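PDB 4N0L: predicted component of a thermophile-specific DNA repair system, contains a RAMP domain from Methanopyrus kandleri, which probably binds crRNA as the Csm3 subunit of a type III-A CRISPR system, and may act as an endonuclease. Local coordinates for residues Cys276-Thr280 with Glu346-Gly350. Numbering follows the deposited sequence.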
loop_
_atom_site.group_PDB
_atom_site.type_symbol
_atom_site.label_atom_id
_atom_site.label_comp_id
_atom_site.label_asym_id
_atom_site.label_seq_id
_atom_site.Cartn_x
_atom_site.Cartn_y
_atom_site.Cartn_z
ATOM N N CYS A 276 -0.174 -12.531 9.234
ATOM C CA CYS A 276 0.445 -13.849 9.172
ATOM C C CYS A 276 1.920 -13.766 8.797
ATOM O O CYS A 276 2.269 -13.350 7.692
ATOM C CB CYS A 276 -0.306 -14.736 8.179
ATOM S SG CYS A 276 -2.093 -14.832 8.476
ATOM N N ALA A 277 2.782 -14.171 9.725
ATOM C CA ALA A 277 4.220 -13.965 9.581
ATOM C C ALA A 277 4.993 -15.254 9.301
ATOM O O ALA A 277 4.725 -16.299 9.897
ATOM C CB ALA A 277 4.770 -13.298 10.824
ATOM N N ARG A 278 5.947 -15.168 8.380
ATOM C CA ARG A 278 6.894 -16.251 8.136
ATOM C C ARG A 278 8.311 -15.698 8.028
ATOM O O ARG A 278 8.608 -14.907 7.134
ATOM C CB ARG A 278 6.529 -17.034 6.869
ATOM C CG ARG A 278 5.201 -17.764 6.970
ATOM C CD ARG A 278 4.880 -18.578 5.725
ATOM N NE ARG A 278 4.498 -17.762 4.579
ATOM C CZ ARG A 278 3.717 -18.192 3.591
ATOM N NH1 ARG A 278 3.230 -19.425 3.622
ATOM N NH2 ARG A 278 3.417 -17.392 2.578
ATOM N N SER A 279 9.173 -16.100 8.957
ATOM C CA SER A 279 10.573 -15.683 8.939
ATOM C C SER A 279 11.405 -16.636 8.092
ATOM O O SER A 279 10.996 -17.772 7.849
ATOM C CB SER A 279 11.142 -15.609 10.358
ATOM O OG SER A 279 11.460 -16.901 10.848
ATOM N N THR A 280 12.565 -16.166 7.640
ATOM C CA THR A 280 13.460 -16.969 6.810
ATOM C C THR A 280 13.865 -18.265 7.511
ATOM O O THR A 280 13.855 -19.339 6.908
ATOM C CB THR A 280 14.735 -16.180 6.438
ATOM O OG1 THR A 280 14.377 -14.978 5.742
ATOM C CG2 THR A 280 15.656 -17.020 5.560
ATOM N N GLU A 346 4.903 -9.806 19.391
ATOM C CA GLU A 346 4.614 -11.226 19.223
ATOM C C GLU A 346 5.221 -11.797 17.941
ATOM O O GLU A 346 5.162 -13.005 17.710
ATOM C CB GLU A 346 3.100 -11.460 19.220
ATOM C CG GLU A 346 2.384 -11.036 20.496
ATOM C CD GLU A 346 2.916 -11.732 21.735
ATOM O OE1 GLU A 346 3.290 -12.921 21.641
ATOM O OE2 GLU A 346 2.955 -11.091 22.807
ATOM N N LEU A 347 5.813 -10.938 17.117
ATOM C CA LEU A 347 6.358 -11.368 15.830
ATOM C C LEU A 347 7.780 -11.907 15.979
ATOM O O LEU A 347 8.474 -11.565 16.934
ATOM C CB LEU A 347 6.333 -10.213 14.823
ATOM C CG LEU A 347 4.943 -9.800 14.333
ATOM C CD1 LEU A 347 4.995 -8.466 13.600
ATOM C CD2 LEU A 347 4.325 -10.884 13.461
ATOM N N PRO A 348 8.218 -12.762 15.039
ATOM C CA PRO A 348 9.559 -13.347 15.150
ATOM C C PRO A 348 10.680 -12.419 14.677
ATOM O O PRO A 348 11.619 -12.880 14.028
ATOM C CB PRO A 348 9.468 -14.578 14.246
ATOM C CG PRO A 348 8.482 -14.178 13.201
ATOM C CD PRO A 348 7.446 -13.376 13.941
ATOM N N TRP A 349 10.586 -11.135 15.006
ATOM C CA TRP A 349 11.657 -10.188 14.716
ATOM C C TRP A 349 11.805 -9.215 15.879
ATOM O O TRP A 349 10.873 -9.027 16.662
ATOM C CB TRP A 349 11.380 -9.421 13.422
ATOM C CG TRP A 349 11.303 -10.282 12.196
ATOM C CD1 TRP A 349 12.347 -10.821 11.500
ATOM C CD2 TRP A 349 10.111 -10.692 11.512
ATOM N NE1 TRP A 349 11.879 -11.545 10.428
ATOM C CE2 TRP A 349 10.509 -11.481 10.414
ATOM C CE3 TRP A 349 8.747 -10.471 11.722
ATOM C CZ2 TRP A 349 9.592 -12.050 9.530
ATOM C CZ3 TRP A 349 7.837 -11.036 10.844
ATOM C CH2 TRP A 349 8.264 -11.816 9.761
ATOM N N GLY A 350 12.976 -8.597 15.993
ATOM C CA GLY A 350 13.272 -7.752 17.134
ATOM C C GLY A 350 13.356 -8.537 18.427
ATOM O O GLY A 350 12.926 -8.053 19.477
#
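Ala277 meets three side chains of the 346-350 segment with its single methyl group. Ala277 CB lies 3.6 Å from Leu347 CD2 and 3.8 Å from Trp349 CZ3, with Pro348 CD a little farther off at 4.1 Å. The small alanine suits its place, since a methyl group fills the spot where leucine methyl, proline ring and indole converge. Leucine brings reach: its CB does not point at the strand, but with CG anti to the carbonyl carbon (chi1 -70°) the CD2 branch reaches Ala277. Trp349 CB does not point at the strand either, yet CG anti to its carbonyl carbon (chi1 -62°) brings the six-membered ring against Ala277 and Ser279, so that the indole extends along residues 277-279. Trp349 CZ2 passes 3.8 Å from Ser279 CA, while Arg278 O approaches the rim of the indole almost level with the ring. Pro348 CG sits 3.9 Å above the Trp349 ring plane, away from the ring centre, so the proline covers part of one indole face.

Strand 268-278 belongs to the antiparallel sheet of the RRM-like fold shared by RAMP proteins, between strands 7-16 and 318-321. The chain after helix 340-345 thus packs its apolar residues on this part of the sheet, and Leu347 and Trp349 also touch Ile8 of strand 7-16.

Ala277, Leu347 and Trp349 are buried, whereas Ser279 and Pro348 are partly exposed. Toward the solvent side Ser279 still packs on the indole, but Ser279 CB stays 4.1 Å from Pro348 CG, and no hydrogen bond crosses between the segments. A serine is apt at this partly exposed position: its CB packs beside the indole, while OG bonds to the carboxylate of Glu317. The Arg278 side chain leaves CA on the side away from the loop, in the alternation usual for a strand, and NH1 bonds to Arg315 O.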